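Local coordinates for polygalacturonase (Pectobacterium carotovorum subsp. carotovorum, PDB 1BHE), which hydrolyses internal alpha-1,4 bonds between galacturonic acid units of polygalacturonic acid and so takes part in maceration and soft-rotting of plant tissue, at residues A[54-59]-A[100-105]; A[71-77]-A[117-122]; A[202-208]-A[228-232]; A[257-263]-A[287-292]; A[340-346]-A[366-372]. One frame throughout, in Å; residues are numbered along the deposited sequence.

Contact 1 (A[54-59]-A[100-105]); sequences SGPLSL and DAFITA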
# COMPACT_ATOMS: atom_id res chain seq x y z
N SER A 54 -3.26 -21.28 -4.91
CA SER A 54 -4.24 -21.25 -3.83
C SER A 54 -5.26 -20.13 -3.94
O SER A 54 -5.06 -19.11 -4.60
CB SER A 54 -3.45 -21.05 -2.52
OG SER A 54 -4.28 -20.83 -1.40
N GLY A 55 -6.37 -20.32 -3.23
CA GLY A 55 -7.40 -19.30 -3.08
C GLY A 55 -7.16 -18.64 -1.72
O GLY A 55 -6.09 -18.79 -1.12
N PRO A 56 -8.15 -17.92 -1.22
CA PRO A 56 -8.04 -17.21 0.04
C PRO A 56 -7.51 -18.03 1.20
O PRO A 56 -7.95 -19.15 1.44
CB PRO A 56 -9.48 -16.77 0.34
CG PRO A 56 -10.07 -16.59 -1.02
CD PRO A 56 -9.45 -17.65 -1.88
N LEU A 57 -6.57 -17.45 1.94
CA LEU A 57 -5.98 -18.05 3.11
C LEU A 57 -6.18 -17.13 4.32
O LEU A 57 -6.21 -15.91 4.16
CB LEU A 57 -4.47 -18.28 2.91
CG LEU A 57 -4.04 -19.20 1.76
CD1 LEU A 57 -2.55 -19.08 1.48
CD2 LEU A 57 -4.42 -20.65 2.07
N SER A 58 -6.30 -17.72 5.49
CA SER A 58 -6.41 -16.96 6.73
C SER A 58 -5.19 -17.22 7.61
O SER A 58 -4.82 -18.36 7.90
CB SER A 58 -7.67 -17.34 7.50
OG SER A 58 -7.77 -16.63 8.73
N LEU A 59 -4.55 -16.14 8.04
CA LEU A 59 -3.37 -16.24 8.90
C LEU A 59 -3.72 -16.09 10.36
O LEU A 59 -4.12 -15.00 10.79
CB LEU A 59 -2.39 -15.15 8.45
CG LEU A 59 -0.97 -15.19 9.01
CD1 LEU A 59 -0.35 -16.56 8.81
CD2 LEU A 59 -0.12 -14.10 8.36
N ASP A 100 -12.76 -11.54 -1.29
CA ASP A 100 -11.89 -11.69 -0.12
C ASP A 100 -10.46 -11.43 -0.61
O ASP A 100 -10.20 -11.56 -1.81
CB ASP A 100 -11.97 -13.08 0.48
CG ASP A 100 -13.29 -13.37 1.18
OD1 ASP A 100 -13.90 -12.43 1.73
OD2 ASP A 100 -13.73 -14.54 1.16
N ALA A 101 -9.54 -11.12 0.30
CA ALA A 101 -8.15 -10.91 -0.10
C ALA A 101 -7.48 -12.28 -0.26
O ALA A 101 -8.06 -13.29 0.15
CB ALA A 101 -7.40 -10.07 0.91
N PHE A 102 -6.28 -12.30 -0.81
CA PHE A 102 -5.55 -13.56 -0.94
C PHE A 102 -5.12 -14.06 0.43
O PHE A 102 -5.34 -15.23 0.78
CB PHE A 102 -4.36 -13.40 -1.88
CG PHE A 102 -3.64 -14.65 -2.27
CD1 PHE A 102 -4.24 -15.90 -2.19
CD2 PHE A 102 -2.34 -14.56 -2.74
CE1 PHE A 102 -3.56 -17.04 -2.57
CE2 PHE A 102 -1.65 -15.71 -3.12
CZ PHE A 102 -2.26 -16.94 -3.03
N ILE A 103 -4.48 -13.20 1.22
CA ILE A 103 -4.05 -13.55 2.57
C ILE A 103 -4.66 -12.54 3.55
O ILE A 103 -4.45 -11.34 3.36
CB ILE A 103 -2.53 -13.56 2.73
CG1 ILE A 103 -1.86 -14.58 1.79
CG2 ILE A 103 -2.14 -13.88 4.18
CD1 ILE A 103 -0.36 -14.32 1.69
N THR A 104 -5.45 -13.03 4.50
CA THR A 104 -6.10 -12.13 5.46
C THR A 104 -5.69 -12.47 6.89
O THR A 104 -5.72 -13.62 7.31
CB THR A 104 -7.63 -12.21 5.34
OG1 THR A 104 -8.05 -12.04 3.98
CG2 THR A 104 -8.29 -11.11 6.17
N ALA A 105 -5.31 -11.45 7.66
CA ALA A 105 -4.92 -11.60 9.05
C ALA A 105 -5.85 -10.73 9.89
O ALA A 105 -5.79 -9.50 9.79
CB ALA A 105 -3.47 -11.15 9.22
O HOH W 1 -8.09 -14.39 2.69
O HOH W 2 -8.95 -14.21 8.51

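Contact 2 (A[71-77]-A[117-122]); sequences VTLRAVN and GTIDGQ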
# COMPACT_ATOMS: atom_id res chain seq x y z
N VAL A 71 10.42 -19.87 -4.81
CA VAL A 71 9.09 -20.45 -4.69
C VAL A 71 8.07 -19.31 -4.83
O VAL A 71 8.37 -18.18 -4.43
CB VAL A 71 8.90 -21.18 -3.35
CG1 VAL A 71 7.46 -21.59 -3.08
CG2 VAL A 71 9.78 -22.43 -3.31
N THR A 72 6.93 -19.62 -5.41
CA THR A 72 5.88 -18.63 -5.60
C THR A 72 4.57 -19.12 -4.99
O THR A 72 4.17 -20.26 -5.22
CB THR A 72 5.66 -18.36 -7.10
OG1 THR A 72 6.90 -17.92 -7.70
CG2 THR A 72 4.62 -17.28 -7.33
N LEU A 73 3.92 -18.26 -4.21
CA LEU A 73 2.56 -18.55 -3.73
C LEU A 73 1.68 -17.73 -4.69
O LEU A 73 1.75 -16.49 -4.66
CB LEU A 73 2.39 -18.14 -2.28
CG LEU A 73 0.97 -18.14 -1.70
CD1 LEU A 73 0.37 -19.54 -1.72
CD2 LEU A 73 0.96 -17.59 -0.28
N ARG A 74 0.95 -18.39 -5.56
CA ARG A 74 0.16 -17.74 -6.59
C ARG A 74 -1.34 -17.84 -6.42
O ARG A 74 -1.89 -18.93 -6.23
CB ARG A 74 0.58 -18.36 -7.94
CG ARG A 74 -0.01 -17.73 -9.19
CD ARG A 74 0.52 -18.43 -10.44
NE ARG A 74 1.92 -18.08 -10.66
CZ ARG A 74 2.80 -18.82 -11.33
NH1 ARG A 74 2.47 -19.97 -11.88
NH2 ARG A 74 4.05 -18.38 -11.43
N ALA A 75 -2.01 -16.69 -6.53
CA ALA A 75 -3.46 -16.63 -6.40
C ALA A 75 -4.14 -17.20 -7.64
O ALA A 75 -3.81 -16.81 -8.77
CB ALA A 75 -3.90 -15.18 -6.16
N VAL A 76 -5.07 -18.14 -7.44
CA VAL A 76 -5.74 -18.74 -8.59
C VAL A 76 -6.47 -17.67 -9.39
O VAL A 76 -7.01 -16.71 -8.84
CB VAL A 76 -6.70 -19.87 -8.19
CG1 VAL A 76 -5.91 -21.02 -7.56
CG2 VAL A 76 -7.79 -19.40 -7.23
N ASN A 77 -6.45 -17.82 -10.71
CA ASN A 77 -7.11 -16.89 -11.62
C ASN A 77 -8.57 -17.31 -11.81
O ASN A 77 -9.01 -17.71 -12.89
CB ASN A 77 -6.37 -16.81 -12.95
CG ASN A 77 -6.25 -18.12 -13.70
OD1 ASN A 77 -6.10 -19.19 -13.10
ND2 ASN A 77 -6.33 -18.08 -15.03
N GLY A 117 10.82 -15.69 -1.13
CA GLY A 117 9.94 -16.13 -2.20
C GLY A 117 9.03 -14.98 -2.63
O GLY A 117 9.16 -13.83 -2.21
N THR A 118 8.10 -15.31 -3.52
CA THR A 118 7.17 -14.38 -4.13
C THR A 118 5.71 -14.73 -3.91
O THR A 118 5.32 -15.89 -3.88
CB THR A 118 7.43 -14.42 -5.66
OG1 THR A 118 8.78 -14.02 -5.91
CG2 THR A 118 6.49 -13.51 -6.44
N ILE A 119 4.89 -13.69 -3.80
CA ILE A 119 3.43 -13.81 -3.76
C ILE A 119 2.96 -13.14 -5.06
O ILE A 119 3.26 -11.97 -5.29
CB ILE A 119 2.77 -13.16 -2.55
CG1 ILE A 119 3.28 -13.83 -1.27
CG2 ILE A 119 1.25 -13.26 -2.65
CD1 ILE A 119 2.84 -13.18 0.03
N ASP A 120 2.33 -13.91 -5.93
CA ASP A 120 1.88 -13.43 -7.23
C ASP A 120 0.36 -13.43 -7.33
O ASP A 120 -0.28 -14.47 -7.23
CB ASP A 120 2.46 -14.35 -8.32
CG ASP A 120 2.03 -14.06 -9.73
OD1 ASP A 120 1.39 -13.04 -10.02
OD2 ASP A 120 2.35 -14.92 -10.60
N GLY A 121 -0.21 -12.24 -7.57
CA GLY A 121 -1.65 -12.10 -7.65
C GLY A 121 -2.26 -12.43 -9.00
O GLY A 121 -3.49 -12.50 -9.13
N GLN A 122 -1.46 -12.57 -10.05
CA GLN A 122 -1.98 -12.83 -11.39
C GLN A 122 -3.02 -11.79 -11.80
O GLN A 122 -4.06 -12.12 -12.37
CB GLN A 122 -2.62 -14.22 -11.47
CG GLN A 122 -1.71 -15.40 -11.17
CD GLN A 122 -2.10 -16.64 -11.94
OE1 GLN A 122 -1.61 -16.84 -13.05
NE2 GLN A 122 -3.01 -17.45 -11.40
O HOH W 3 10.00 -16.61 -6.02
O HOH W 4 4.90 -15.80 -11.06
O HOH W 5 -5.71 -14.19 -9.43
O HOH W 6 -3.60 -20.41 -12.28

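Contact 3 (A[202-208]-A[228-232]); sequences DGIDPMS and IKAYK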
# COMPACT_ATOMS: atom_id res chain seq x y z
N ASP A 202 -2.48 0.15 -5.28
CA ASP A 202 -1.68 0.78 -4.24
C ASP A 202 -0.72 -0.25 -3.65
O ASP A 202 -1.10 -1.42 -3.50
CB ASP A 202 -2.53 1.37 -3.12
CG ASP A 202 -3.35 2.58 -3.49
OD1 ASP A 202 -3.42 2.95 -4.68
OD2 ASP A 202 -3.95 3.19 -2.59
N GLY A 203 0.48 0.20 -3.30
CA GLY A 203 1.48 -0.68 -2.74
C GLY A 203 1.21 -1.05 -1.29
O GLY A 203 0.84 -2.19 -0.99
N ILE A 204 1.48 -0.13 -0.37
CA ILE A 204 1.27 -0.34 1.05
C ILE A 204 0.47 0.82 1.65
O ILE A 204 0.95 1.95 1.65
CB ILE A 204 2.58 -0.46 1.87
CG1 ILE A 204 3.47 -1.60 1.36
CG2 ILE A 204 2.23 -0.69 3.33
CD1 ILE A 204 4.80 -1.71 2.06
N ASP A 205 -0.71 0.53 2.18
CA ASP A 205 -1.60 1.54 2.72
C ASP A 205 -2.05 1.30 4.16
O ASP A 205 -3.01 0.55 4.41
CB ASP A 205 -2.90 1.65 1.92
CG ASP A 205 -2.86 2.07 0.47
OD1 ASP A 205 -1.79 2.31 -0.11
OD2 ASP A 205 -3.96 2.18 -0.14
N PRO A 206 -1.48 2.03 5.10
CA PRO A 206 -1.96 2.07 6.48
C PRO A 206 -3.29 2.82 6.49
O PRO A 206 -3.39 3.89 5.88
CB PRO A 206 -0.87 2.80 7.24
CG PRO A 206 0.28 2.95 6.29
CD PRO A 206 -0.34 2.97 4.91
N MET A 207 -4.32 2.27 7.11
CA MET A 207 -5.66 2.85 7.16
C MET A 207 -6.16 2.94 8.60
O MET A 207 -6.43 1.92 9.22
CB MET A 207 -6.65 1.98 6.36
CG MET A 207 -6.42 1.97 4.86
SD MET A 207 -7.63 0.94 3.99
CE MET A 207 -7.04 1.15 2.31
N SER A 208 -6.22 4.15 9.16
CA SER A 208 -6.64 4.35 10.54
C SER A 208 -5.82 3.44 11.46
O SER A 208 -6.36 2.67 12.26
CB SER A 208 -8.14 4.13 10.70
OG SER A 208 -8.88 5.30 10.33
N ILE A 228 -1.16 6.80 2.88
CA ILE A 228 -1.51 6.88 4.30
C ILE A 228 -2.90 7.49 4.45
O ILE A 228 -3.14 8.60 3.94
CB ILE A 228 -0.45 7.72 5.04
CG1 ILE A 228 0.93 7.05 4.94
CG2 ILE A 228 -0.81 7.93 6.50
CD1 ILE A 228 2.09 7.95 5.30
N LYS A 229 -3.84 6.77 5.05
CA LYS A 229 -5.22 7.21 5.16
C LYS A 229 -5.79 7.14 6.57
O LYS A 229 -5.36 6.33 7.40
CB LYS A 229 -6.14 6.36 4.26
CG LYS A 229 -5.74 6.26 2.80
CD LYS A 229 -6.62 5.30 2.02
CE LYS A 229 -6.05 5.06 0.62
NZ LYS A 229 -6.25 6.23 -0.27
N ALA A 230 -6.75 8.00 6.87
CA ALA A 230 -7.45 8.02 8.15
C ALA A 230 -8.93 8.32 7.89
O ALA A 230 -9.26 9.24 7.14
CB ALA A 230 -6.83 9.01 9.11
N TYR A 231 -9.82 7.50 8.44
CA TYR A 231 -11.24 7.56 8.18
C TYR A 231 -12.12 8.09 9.30
O TYR A 231 -11.87 7.85 10.48
CB TYR A 231 -11.73 6.13 7.85
CG TYR A 231 -11.17 5.60 6.55
CD1 TYR A 231 -9.90 5.04 6.50
CD2 TYR A 231 -11.91 5.67 5.38
CE1 TYR A 231 -9.38 4.56 5.30
CE2 TYR A 231 -11.41 5.19 4.19
CZ TYR A 231 -10.14 4.64 4.16
OH TYR A 231 -9.64 4.17 2.96
N LYS A 232 -13.20 8.77 8.91
CA LYS A 232 -14.14 9.30 9.89
C LYS A 232 -14.78 8.18 10.69
O LYS A 232 -15.18 7.16 10.12
CB LYS A 232 -15.24 10.13 9.20
CG LYS A 232 -15.92 11.11 10.15
CD LYS A 232 -16.98 11.94 9.42
CE LYS A 232 -18.34 11.25 9.47
NZ LYS A 232 -19.46 12.25 9.55
O HOH W 7 -4.93 5.65 -2.75

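Contact 4 (A[257-263]-A[287-292]); sequences SETMGVY and AAGVVN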
# COMPACT_ATOMS: atom_id res chain seq x y z
N SER A 257 -6.68 10.00 -0.11
CA SER A 257 -7.51 11.18 0.06
C SER A 257 -8.27 11.27 1.37
O SER A 257 -8.72 12.34 1.79
CB SER A 257 -8.52 11.23 -1.11
OG SER A 257 -7.79 11.52 -2.30
N GLU A 258 -8.40 10.14 2.06
CA GLU A 258 -9.06 10.16 3.37
C GLU A 258 -8.05 10.72 4.35
O GLU A 258 -7.03 10.09 4.64
CB GLU A 258 -9.58 8.77 3.71
CG GLU A 258 -10.58 8.26 2.68
CD GLU A 258 -9.93 7.53 1.52
OE1 GLU A 258 -8.69 7.49 1.39
OE2 GLU A 258 -10.66 6.95 0.69
N THR A 259 -8.28 11.96 4.82
CA THR A 259 -7.34 12.60 5.72
C THR A 259 -7.99 12.97 7.05
O THR A 259 -7.71 14.04 7.59
CB THR A 259 -6.70 13.86 5.11
OG1 THR A 259 -7.71 14.79 4.70
CG2 THR A 259 -5.81 13.51 3.92
N MET A 260 -8.78 12.08 7.63
CA MET A 260 -9.44 12.36 8.90
C MET A 260 -8.56 12.08 10.11
O MET A 260 -8.87 11.23 10.93
CB MET A 260 -10.74 11.55 9.00
CG MET A 260 -11.73 11.87 7.88
SD MET A 260 -12.10 13.64 7.84
CE MET A 260 -12.85 13.86 9.45
N GLY A 261 -7.45 12.80 10.25
CA GLY A 261 -6.55 12.65 11.37
C GLY A 261 -5.31 11.83 11.06
O GLY A 261 -5.21 10.67 11.47
N VAL A 262 -4.34 12.44 10.40
CA VAL A 262 -3.06 11.84 10.07
C VAL A 262 -1.98 12.64 10.79
O VAL A 262 -1.89 13.86 10.59
CB VAL A 262 -2.77 11.85 8.56
CG1 VAL A 262 -1.35 11.42 8.25
CG2 VAL A 262 -3.79 10.98 7.83
N TYR A 263 -1.25 12.01 11.71
CA TYR A 263 -0.26 12.69 12.52
C TYR A 263 1.11 12.04 12.59
O TYR A 263 1.24 10.82 12.63
CB TYR A 263 -0.74 12.73 14.00
CG TYR A 263 -2.11 13.34 14.22
CD1 TYR A 263 -3.26 12.57 14.11
CD2 TYR A 263 -2.25 14.69 14.52
CE1 TYR A 263 -4.52 13.12 14.29
CE2 TYR A 263 -3.50 15.25 14.70
CZ TYR A 263 -4.62 14.47 14.58
OH TYR A 263 -5.87 15.01 14.76
N ALA A 287 -13.70 14.02 2.33
CA ALA A 287 -12.88 13.28 3.29
C ALA A 287 -11.73 14.05 3.90
O ALA A 287 -10.84 13.45 4.52
CB ALA A 287 -12.33 12.04 2.56
N ALA A 288 -11.72 15.37 3.77
CA ALA A 288 -10.65 16.19 4.33
C ALA A 288 -10.75 16.34 5.84
O ALA A 288 -11.84 16.53 6.39
CB ALA A 288 -10.67 17.57 3.67
N GLY A 289 -9.61 16.28 6.52
CA GLY A 289 -9.58 16.49 7.97
C GLY A 289 -8.22 17.05 8.38
O GLY A 289 -7.52 17.67 7.58
N VAL A 290 -7.80 16.69 9.60
CA VAL A 290 -6.52 17.13 10.12
C VAL A 290 -5.35 16.28 9.63
O VAL A 290 -5.34 15.06 9.73
CB VAL A 290 -6.51 17.10 11.67
CG1 VAL A 290 -5.14 17.46 12.23
CG2 VAL A 290 -7.57 18.03 12.23
N VAL A 291 -4.33 16.96 9.15
CA VAL A 291 -3.04 16.40 8.78
C VAL A 291 -2.02 17.26 9.55
O VAL A 291 -1.92 18.46 9.26
CB VAL A 291 -2.72 16.40 7.29
CG1 VAL A 291 -1.27 16.01 7.04
CG2 VAL A 291 -3.64 15.46 6.51
N ASN A 292 -1.33 16.68 10.52
CA ASN A 292 -0.40 17.48 11.30
C ASN A 292 0.92 16.79 11.61
O ASN A 292 0.92 15.64 12.07
CB ASN A 292 -1.10 17.87 12.62
CG ASN A 292 -0.14 18.62 13.53
OD1 ASN A 292 0.13 19.80 13.31
ND2 ASN A 292 0.41 17.94 14.53

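Contact 5 (A[340-346]-A[366-372]); sequences VVVLNGE and TWQIKNV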
# COMPACT_ATOMS: atom_id res chain seq x y z
N VAL A 340 6.42 19.88 -12.29
CA VAL A 340 5.51 20.89 -11.77
C VAL A 340 5.20 20.63 -10.29
O VAL A 340 4.85 19.52 -9.89
CB VAL A 340 4.19 20.92 -12.56
CG1 VAL A 340 3.10 21.71 -11.87
CG2 VAL A 340 4.42 21.49 -13.96
N VAL A 341 5.27 21.69 -9.49
CA VAL A 341 4.90 21.64 -8.09
C VAL A 341 3.52 22.26 -7.93
O VAL A 341 3.30 23.41 -8.31
CB VAL A 341 5.90 22.35 -7.16
CG1 VAL A 341 5.32 22.56 -5.77
CG2 VAL A 341 7.20 21.56 -7.07
N VAL A 342 2.58 21.48 -7.40
CA VAL A 342 1.22 21.94 -7.19
C VAL A 342 0.90 22.12 -5.71
O VAL A 342 0.94 21.18 -4.91
CB VAL A 342 0.19 20.98 -7.82
CG1 VAL A 342 -1.23 21.47 -7.59
CG2 VAL A 342 0.45 20.80 -9.31
N LEU A 343 0.57 23.35 -5.34
CA LEU A 343 0.20 23.68 -3.97
C LEU A 343 -1.17 24.37 -3.99
O LEU A 343 -1.26 25.57 -4.29
CB LEU A 343 1.23 24.56 -3.28
CG LEU A 343 2.69 24.11 -3.27
CD1 LEU A 343 3.59 25.22 -2.74
CD2 LEU A 343 2.86 22.83 -2.45
N ASN A 344 -2.21 23.61 -3.70
CA ASN A 344 -3.57 24.12 -3.72
C ASN A 344 -4.28 23.95 -2.37
O ASN A 344 -4.56 22.84 -1.95
CB ASN A 344 -4.37 23.42 -4.82
CG ASN A 344 -5.76 23.99 -5.02
OD1 ASN A 344 -6.22 24.87 -4.31
ND2 ASN A 344 -6.44 23.47 -6.04
N GLY A 345 -4.60 25.08 -1.73
CA GLY A 345 -5.26 25.07 -0.44
C GLY A 345 -6.69 25.55 -0.46
O GLY A 345 -7.19 26.04 0.56
N GLU A 346 -7.38 25.39 -1.58
CA GLU A 346 -8.79 25.76 -1.68
C GLU A 346 -9.59 25.04 -0.61
O GLU A 346 -9.27 23.91 -0.24
CB GLU A 346 -9.31 25.41 -3.08
CG GLU A 346 -10.71 25.87 -3.43
CD GLU A 346 -11.13 25.44 -4.83
OE1 GLU A 346 -10.32 25.57 -5.78
OE2 GLU A 346 -12.27 24.96 -4.99
N THR A 366 7.81 24.58 -12.80
CA THR A 366 6.77 25.54 -12.48
C THR A 366 6.07 25.22 -11.17
O THR A 366 5.83 24.07 -10.80
CB THR A 366 5.71 25.62 -13.60
OG1 THR A 366 6.36 25.97 -14.84
CG2 THR A 366 4.64 26.66 -13.30
N TRP A 367 5.73 26.29 -10.45
CA TRP A 367 4.98 26.20 -9.21
C TRP A 367 3.58 26.75 -9.45
O TRP A 367 3.43 27.85 -10.00
CB TRP A 367 5.65 26.99 -8.09
CG TRP A 367 7.06 26.63 -7.74
CD1 TRP A 367 8.17 26.79 -8.52
CD2 TRP A 367 7.52 26.08 -6.50
NE1 TRP A 367 9.29 26.36 -7.85
CE2 TRP A 367 8.92 25.92 -6.61
CE3 TRP A 367 6.89 25.70 -5.31
CZ2 TRP A 367 9.69 25.40 -5.57
CZ3 TRP A 367 7.66 25.18 -4.29
CH2 TRP A 367 9.05 25.03 -4.42
N GLN A 368 2.55 26.01 -9.07
CA GLN A 368 1.17 26.45 -9.19
C GLN A 368 0.62 26.58 -7.76
O GLN A 368 0.33 25.58 -7.10
CB GLN A 368 0.32 25.51 -10.02
CG GLN A 368 0.68 25.46 -11.49
CD GLN A 368 -0.01 24.38 -12.28
OE1 GLN A 368 -0.83 23.61 -11.77
NE2 GLN A 368 0.30 24.29 -13.58
N ILE A 369 0.58 27.81 -7.26
CA ILE A 369 0.20 28.08 -5.88
C ILE A 369 -1.15 28.77 -5.72
O ILE A 369 -1.46 29.78 -6.36
CB ILE A 369 1.29 28.92 -5.18
CG1 ILE A 369 2.65 28.23 -5.25
CG2 ILE A 369 0.91 29.22 -3.74
CD1 ILE A 369 3.84 29.11 -4.96
N LYS A 370 -1.94 28.25 -4.79
CA LYS A 370 -3.25 28.79 -4.47
C LYS A 370 -3.56 28.61 -2.98
O LYS A 370 -3.68 27.49 -2.48
CB LYS A 370 -4.34 28.14 -5.33
CG LYS A 370 -5.76 28.51 -4.94
CD LYS A 370 -6.73 28.41 -6.11
CE LYS A 370 -7.00 26.98 -6.53
NZ LYS A 370 -7.55 26.90 -7.91
N ASN A 371 -3.66 29.73 -2.27
CA ASN A 371 -3.95 29.72 -0.85
C ASN A 371 -3.00 28.86 -0.03
O ASN A 371 -3.41 28.06 0.81
CB ASN A 371 -5.41 29.29 -0.61
CG ASN A 371 -5.90 29.70 0.77
OD1 ASN A 371 -5.42 30.70 1.32
ND2 ASN A 371 -6.82 28.93 1.33
N VAL A 372 -1.71 29.05 -0.21
CA VAL A 372 -0.67 28.36 0.55
C VAL A 372 0.60 29.22 0.55
O VAL A 372 1.06 29.66 -0.50
CB VAL A 372 -0.35 26.95 0.03
CG1 VAL A 372 -0.22 26.96 -1.48
CG2 VAL A 372 0.92 26.38 0.64

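Contact 1 (A[54-59]-A[100-105])
L57 is bonded on both sides of its peptide, to F102 and T104, in a parallel pairing that rests on three backbone hydrogen bonds. L57 N donates to F102 O at 2.8 Å, T104 N returns a bond to L57 O, and L59 N reaches T104 O at 2.9 Å with an N-H...O angle of 173°. Three CA-H...O contacts run beside them, among them P56 CA to F102 O, as expected where parallel strands lie in register (L57 with I103, S58 with T104).

Water adds a second polar layer on the face of S58 and T104. Water 1 lies 2.8 Å from both L57 O and A101 O, placed to donate to them, and pairs with T104 OG1 at 2.7 Å, while water 2 joins S58 OG to T104 O, the latter bond being weak and long.

The aromatic contribution comes from F102. Its CG stands anti to the amide N (chi1 -171°), which brings the CE1 edge of the ring up to the carbonyls of S54 and G55: G55 O lies in the ring plane, 3.4 Å from F102 CE1, and S54 O is 3.3 Å from the same carbon. Apolar contact is thinner, chiefly L59 CB against A105 CB at 4.2 Å.

Within the right-handed parallel beta-helix of family 28, helix 26-33 packs on L57 and L59, F102 and I103 reach strands 72-75 and 118-120, and both bond through their backbones to R152 and L153, just ahead of strand 154-157, on the other edge.

Contact 2 (A[71-77]-A[117-122])
Q122 and A75 close one end of this parallel pairing: Q122 NE2 donates to A75 O at 2.8 Å with an N-H...O angle of 171°, and the acceptor lies in the plane of the Q122 amide. A bend at chi2 brings that amide against R74, Q122 CD lying 3.5 Å from R74 CD where the two side chains cross at about a right angle. The second amide hydrogen of Q122 NE2 can serve water 6, which also donates to N77 OD1; N77 ND2 is taken by K126 O.

Four backbone bonds satisfy the groups that face across the pair: T118 N to V71 O, L73 N to T118 O, D120 N to L73 O, and A75 N to D120 O at 2.9 Å. V71 O has a second donor, water 3, which also meets T118 OG1.

Both carboxylate oxygens of D120 are engaged. OD2 forms a salt bridge with R74 NE at 3.2 Å, approached from above the carboxylate plane (37° out of it), and the guanidinium and carboxylate planes stand 80° apart. Water 4 joins that same D120 OD2 to R74 NH2, each at 2.7 Å. OD1 accepts Q122 N at 2.9 Å, making an Asx turn, with N171 ND2 as a further, weak donor.

In the beta-helix wall, strand 72-75 is bonded on its other edge to strand 51-58, and T118, I119 and D120 lean on strand 167-170.

Contact 3 (A[202-208]-A[228-232])
S208 and Y231 meet through a hydroxyl and an amide: Y231 N donates to S208 OG at 3.0 Å with a nearly straight N-H...O angle of 177°, and OG also lies in plane at the edge of the Y231 ring. The same hydroxyl is also bonded to A235 O. Two backbone bonds adjoin it, K229 N to P206 O at 3.0 Å and S208 N to K229 O at 2.9 Å, bracketing the single bridge between M207 and K229.

M207 supplies the next layer. Its CB is 3.9 Å from Y231 CE1, and beyond CG the chain runs extended, which carries SD along to 5.3 Å from the ring centroid, an oblique Met-aromatic contact.

K229 lies alongside M207; its extended chain carries CE to 3.6 Å from D205 OD2, and the bend at chi4 (-74°) then turns NZ to E258 OE1 in a salt bridge, to G256 O, and through water 7 to D202 OD2. D202 in turn lies beside D223, the predicted proton donor, which is consistent with K229 standing in a second shell behind the active site.

Strand 204-207 is flanked in the parallel beta-helix by strand 177-180, against which M207 packs, while I228 turns inward to V262, V265 and I240.

Contact 4 (A[257-263]-A[287-292])
T259 touches the 287-292 segment with every atom of its side chain. CB rests 3.7 Å from V291 CG2, and CG2 lies 3.9 Å from that same methyl. OG1, placed between the backbone N and the carbonyl carbon (chi1 56°), faces the A288-G289 peptide and accepts G289 N at 3.0 Å; it is also hydrogen-bonded to S283 OG. The T259 backbone adds a bond of its own, N to A287 O at 3.0 Å.

Beyond this the chain makes an inverse gamma turn centred on M260, whose twice-bent side chain brings SD to 3.2 Å from A288 O. G289 CA lies 3.8 Å from M260 SD, close against the turn.

Regular parallel pairing follows, with V262 N donating to V290 O and N292 N to V262 O, both at 2.9 Å, the former carbonyl also receiving a weak bond from G261 N. Alongside, Y263 CE2 meets V290 CG1 at 3.7 Å, and R238 makes a cation-pi contact with the Y263 ring.

Chemically, the pairing changes character along its length. The buried hydroxyl of T259 ties the facing segment and S283 together where the backbone turns, whereas V262 and V291 share the apolar interior of the beta-helix.

Contact 5 (A[340-346]-A[366-372])
G345 N donates to K370 O at 2.7 Å, the shortest hydrogen bond here, with an N-H...O angle of 162°. It ends a run of five backbone bonds that alternate between strands 340-344 and 366-370, beginning with V341 N to T366 O at 2.8 Å. The strand directions differ by only 2°, and five successive bridges keep the register from V340-T366 to N344-K370.

At the C-terminal ends of the strands polar side chains join in. N371 ND2 donates to G345 O at 3.0 Å from above the carbonyl plane, and N344 OD1 accepts E346 N in an Asx turn. K370 lies alongside N344; the bend at chi3 (71°) turns its CE to 3.2 Å from N344 OD1, and the extended last bond carries NZ toward E346 OE1, a long salt bridge of 3.7 Å.

The opposite face of the sheet is apolar. V341 CB sits over one face of the W367 indole, toward its rim, and V341 CG1 comes to 3.5 Å from W367 CE3. L343 CD1 approaches the indole edge and also meets I369 CG1 at 4.0 Å, while V372 CG1 presses against L343 CB.

Strand 306-311 pairs with the other edge of 340-344. Chemically, V341, L343, W367 and I369 make one face wholly apolar, while the other mixes V340 and V342 with T366, N344, Q368 and K370; amide hydrogen bonds and one long salt bridge link the segments where the strands end, near the last turns of the beta-helix.

All five contacts pair parallel strands of the beta-helix; contacts 1 and 2 interleave along the chain, and contacts 3, 4 and 5 follow in series. Contacts 1 and 2 have centres 12 Å apart, joined by backbone bonds of S54 to R74 and V76 and by the F102 ring. Contacts 3 and 4 also touch, centres 10 Å apart, through A230 with E258 and M260. The D202 side chain of contact 3 is about 3 Å from that of D223, the predicted proton donor, and about 6 Å from that of H251, an inferred active-site residue; that of S257 in contact 4 is about 10 Å from H251. Contact 5 is centred about 42 Å from contacts 1 and 2.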